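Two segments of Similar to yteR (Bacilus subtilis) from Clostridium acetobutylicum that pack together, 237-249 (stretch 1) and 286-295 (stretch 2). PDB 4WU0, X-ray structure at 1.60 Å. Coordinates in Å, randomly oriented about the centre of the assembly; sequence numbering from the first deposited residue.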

# COMPACT_ATOMS: atom_id res chain seq x y z
N LEU A 237 -3.93 -9.55 -12.82
CA LEU A 237 -4.71 -8.33 -12.77
C LEU A 237 -5.13 -7.85 -14.16
O LEU A 237 -6.23 -7.33 -14.33
CB LEU A 237 -3.96 -7.22 -12.02
CG LEU A 237 -3.81 -7.48 -10.53
CD1 LEU A 237 -2.70 -6.62 -9.94
CD2 LEU A 237 -5.14 -7.23 -9.83
N LEU A 238 -4.27 -8.01 -15.16
CA LEU A 238 -4.65 -7.56 -16.49
C LEU A 238 -5.83 -8.37 -17.05
O LEU A 238 -6.64 -7.86 -17.83
CB LEU A 238 -3.44 -7.58 -17.45
CG LEU A 238 -2.43 -6.46 -17.15
CD1 LEU A 238 -1.17 -6.60 -17.97
CD2 LEU A 238 -3.04 -5.10 -17.40
N LYS A 239 -5.94 -9.64 -16.64
CA LYS A 239 -7.08 -10.45 -17.05
C LYS A 239 -8.42 -9.93 -16.54
O LYS A 239 -9.45 -10.18 -17.16
CB LYS A 239 -6.92 -11.90 -16.59
CG LYS A 239 -5.84 -12.70 -17.34
CD LYS A 239 -5.69 -14.10 -16.73
CE LYS A 239 -4.59 -14.87 -17.42
NZ LYS A 239 -4.23 -16.10 -16.67
N VAL A 240 -8.42 -9.21 -15.42
CA VAL A 240 -9.65 -8.70 -14.84
C VAL A 240 -9.80 -7.19 -14.94
O VAL A 240 -10.75 -6.63 -14.40
CB VAL A 240 -9.87 -9.19 -13.38
CG1 VAL A 240 -10.08 -10.71 -13.37
CG2 VAL A 240 -8.74 -8.74 -12.45
N GLN A 241 -8.89 -6.54 -15.66
CA GLN A 241 -9.01 -5.11 -15.92
C GLN A 241 -10.32 -4.87 -16.64
O GLN A 241 -10.65 -5.60 -17.57
CB GLN A 241 -7.86 -4.63 -16.79
CG GLN A 241 -7.84 -3.14 -17.07
CD GLN A 241 -6.82 -2.77 -18.15
OE1 GLN A 241 -6.62 -3.50 -19.11
NE2 GLN A 241 -6.20 -1.63 -18.00
N ASP A 242 -11.05 -3.83 -16.25
CA ASP A 242 -12.29 -3.48 -16.96
C ASP A 242 -11.95 -2.95 -18.36
O ASP A 242 -11.14 -2.03 -18.51
CB ASP A 242 -13.07 -2.45 -16.17
CG ASP A 242 -14.38 -2.06 -16.84
OD1 ASP A 242 -15.18 -2.99 -17.11
OD2 ASP A 242 -14.59 -0.85 -17.11
N ASN A 243 -12.55 -3.53 -19.39
CA ASN A 243 -12.19 -3.18 -20.76
C ASN A 243 -12.55 -1.74 -21.13
O ASN A 243 -11.80 -1.07 -21.80
CB ASN A 243 -12.87 -4.10 -21.76
CG ASN A 243 -12.42 -3.82 -23.17
OD1 ASN A 243 -11.22 -3.77 -23.45
ND2 ASN A 243 -13.37 -3.58 -24.07
N ALA A 244 -13.71 -1.28 -20.70
CA ALA A 244 -14.18 0.05 -21.09
C ALA A 244 -13.38 1.14 -20.38
O ALA A 244 -12.90 2.08 -21.01
CB ALA A 244 -15.65 0.18 -20.78
N SER A 245 -13.20 1.02 -19.07
CA SER A 245 -12.59 2.07 -18.27
C SER A 245 -11.07 1.96 -18.14
O SER A 245 -10.40 2.94 -17.87
CB SER A 245 -13.18 2.05 -16.87
OG SER A 245 -12.78 0.89 -16.18
N LYS A 246 -10.56 0.74 -18.31
CA LYS A 246 -9.14 0.42 -18.10
C LYS A 246 -8.70 0.45 -16.65
O LYS A 246 -7.49 0.46 -16.39
CB LYS A 246 -8.22 1.31 -18.96
CG LYS A 246 -8.59 1.29 -20.43
CD LYS A 246 -8.66 -0.11 -21.01
CE LYS A 246 -8.96 -0.07 -22.51
NZ LYS A 246 -9.41 -1.38 -23.06
N VAL A 247 -9.65 0.41 -15.72
CA VAL A 247 -9.32 0.35 -14.30
C VAL A 247 -9.95 -0.91 -13.68
O VAL A 247 -10.35 -1.84 -14.41
CB VAL A 247 -9.63 1.68 -13.57
CG1 VAL A 247 -8.93 2.85 -14.32
CG2 VAL A 247 -11.12 1.95 -13.44
N TRP A 248 -9.98 -0.96 -12.34
CA TRP A 248 -10.29 -2.18 -11.63
C TRP A 248 -11.44 -2.03 -10.64
O TRP A 248 -11.67 -0.95 -10.10
CB TRP A 248 -9.03 -2.71 -10.91
CG TRP A 248 -8.06 -3.33 -11.87
CD1 TRP A 248 -7.98 -4.64 -12.20
CD2 TRP A 248 -7.04 -2.66 -12.64
NE1 TRP A 248 -7.00 -4.84 -13.12
CE2 TRP A 248 -6.40 -3.65 -13.42
CE3 TRP A 248 -6.62 -1.33 -12.74
CZ2 TRP A 248 -5.34 -3.35 -14.30
CZ3 TRP A 248 -5.58 -1.03 -13.63
CH2 TRP A 248 -4.97 -2.04 -14.40
N TYR A 249 -12.14 -3.14 -10.41
CA TYR A 249 -13.27 -3.21 -9.49
C TYR A 249 -12.88 -3.47 -8.05
O TYR A 249 -11.83 -4.07 -7.77
CB TYR A 249 -14.22 -4.32 -9.92
CG TYR A 249 -15.02 -3.98 -11.14
CD1 TYR A 249 -16.21 -3.30 -11.03
CD2 TYR A 249 -14.58 -4.36 -12.41
CE1 TYR A 249 -16.96 -2.99 -12.14
CE2 TYR A 249 -15.33 -4.06 -13.52
CZ TYR A 249 -16.50 -3.36 -13.37
OH TYR A 249 -17.25 -3.05 -14.48
N SER A 286 6.91 -3.73 -23.19
CA SER A 286 5.71 -3.83 -24.01
C SER A 286 4.45 -3.40 -23.24
O SER A 286 3.41 -3.13 -23.86
CB SER A 286 5.55 -5.26 -24.52
OG SER A 286 5.35 -6.14 -23.42
N LEU A 287 4.53 -3.31 -21.91
CA LEU A 287 3.38 -2.90 -21.11
C LEU A 287 3.23 -1.40 -20.97
O LEU A 287 2.29 -0.93 -20.32
CB LEU A 287 3.48 -3.51 -19.70
CG LEU A 287 3.07 -4.97 -19.62
CD1 LEU A 287 3.42 -5.53 -18.25
CD2 LEU A 287 1.59 -5.11 -19.88
N LYS A 288 4.15 -0.64 -21.55
CA LYS A 288 4.11 0.82 -21.41
C LYS A 288 2.78 1.43 -21.83
O LYS A 288 2.24 2.24 -21.09
CB LYS A 288 5.22 1.48 -22.22
CG LYS A 288 6.53 1.50 -21.53
CD LYS A 288 7.62 2.03 -22.44
CE LYS A 288 8.98 2.03 -21.74
NZ LYS A 288 10.04 2.49 -22.69
N GLU A 289 2.28 1.08 -23.02
CA GLU A 289 1.03 1.71 -23.47
C GLU A 289 -0.15 1.29 -22.60
O GLU A 289 -1.04 2.09 -22.30
CB GLU A 289 0.76 1.43 -24.95
CG GLU A 289 1.73 2.14 -25.90
CD GLU A 289 1.78 3.65 -25.70
OE1 GLU A 289 0.70 4.27 -25.55
OE2 GLU A 289 2.90 4.21 -25.69
N THR A 290 -0.14 0.04 -22.15
CA THR A 290 -1.19 -0.44 -21.24
C THR A 290 -1.19 0.37 -19.96
O THR A 290 -2.24 0.78 -19.46
CB THR A 290 -0.97 -1.92 -20.92
OG1 THR A 290 -1.13 -2.66 -22.13
CG2 THR A 290 -1.93 -2.44 -19.89
N ALA A 291 0.00 0.61 -19.42
CA ALA A 291 0.14 1.34 -18.17
C ALA A 291 -0.32 2.79 -18.32
O ALA A 291 -1.00 3.33 -17.44
CB ALA A 291 1.58 1.28 -17.67
N LYS A 292 0.07 3.42 -19.43
CA LYS A 292 -0.33 4.79 -19.72
C LYS A 292 -1.85 4.92 -19.85
O LYS A 292 -2.45 5.85 -19.33
CB LYS A 292 0.36 5.28 -20.98
CG LYS A 292 1.82 5.58 -20.74
CD LYS A 292 2.65 5.62 -22.01
CE LYS A 292 2.14 6.57 -23.02
NZ LYS A 292 3.07 6.57 -24.21
N GLU A 293 -2.44 3.99 -20.58
CA GLU A 293 -3.89 3.98 -20.79
C GLU A 293 -4.64 3.80 -19.48
O GLU A 293 -5.66 4.46 -19.23
CB GLU A 293 -4.23 2.87 -21.78
CG GLU A 293 -5.66 2.70 -22.08
CD GLU A 293 -5.90 1.54 -23.04
OE1 GLU A 293 -5.48 0.39 -22.72
OE2 GLU A 293 -6.51 1.77 -24.11
N ALA A 294 -4.13 2.94 -18.61
CA ALA A 294 -4.75 2.70 -17.32
C ALA A 294 -4.66 3.95 -16.44
O ALA A 294 -5.62 4.30 -15.75
CB ALA A 294 -4.12 1.49 -16.61
N TYR A 295 -3.51 4.62 -16.47
CA TYR A 295 -3.35 5.87 -15.77
C TYR A 295 -4.38 6.89 -16.22
O TYR A 295 -5.02 7.54 -15.40
CB TYR A 295 -1.95 6.47 -15.94
CG TYR A 295 -1.85 7.76 -15.18
CD1 TYR A 295 -1.72 7.77 -13.80
CD2 TYR A 295 -1.95 8.98 -15.83
CE1 TYR A 295 -1.68 8.96 -13.11
CE2 TYR A 295 -1.91 10.17 -15.14
CZ TYR A 295 -1.77 10.15 -13.77
OH TYR A 295 -1.72 11.35 -13.09
O HOH W 1 -4.74 -0.26 -20.09

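The contact between these segments is a small one of mixed character, in which a helix packs against the end of another helix and the loop that follows it, with no direct hydrogen bond across it and a single water joining the polar groups. It illustrates a general principle: a loop that satisfies many of its polar groups internally can pack against a helix without direct hydrogen bonds. Together the stretches bury 329 Å², with Lys246 and Ala294 covered most (63 and 61 Å²); Ala294, Val247 and Trp248 are buried in the whole structure.

Ala294 is the centre of the fit. Its CA lies 5.0 Å from the CA of Lys246, an approach that a one-carbon side chain readily permits. Ala294 CB sits 3.5 Å from Lys246 O, 4.0 Å from Gln241 NE2 and 4.2 Å from Trp248 CZ3, approaching the indole obliquely. Val247 adds CG1 at 3.9 Å from Ala294 O.

The loop is braced from within. Gln241 NE2 donates to Lys246 O at 2.9 Å, so the carbonyl facing the methyl is already paired, while Trp248 NE1 donates to Leu237 O at 2.9 Å in an almost straight line, fixing the indole against its own segment. Backbone bonds from Asp242 N to Val247 O and from Lys246 N to Asp242 O, both 2.8 Å, close the turn.

Leu238, from the helical part of the first stretch, extends the surface toward the start of the second, with Leu238 CD2 3.8 Å from Thr290 CG2, one turn before Ala294, and Leu238 CD1 3.7 Å from Leu287 CD2. The branched leucine end can thus meet both neighbours at once.

Polarity returns beside this patch. Water 1 accepts from Gln241 NE2 at 2.9 Å and donates to Thr290 O and Glu293 OE1, each at 2.8 Å, letting Gln241 serve both its own loop and the helix. Lys246 brings its aliphatic chain up to Glu293, Lys246 CE lying 3.5 Å from Glu293 OE2, but Lys246 NZ donates to Asn243 O at 2.7 Å and stays 4.3 Å from Glu293 OE1, a favourable charge pairing beyond salt-bridge range.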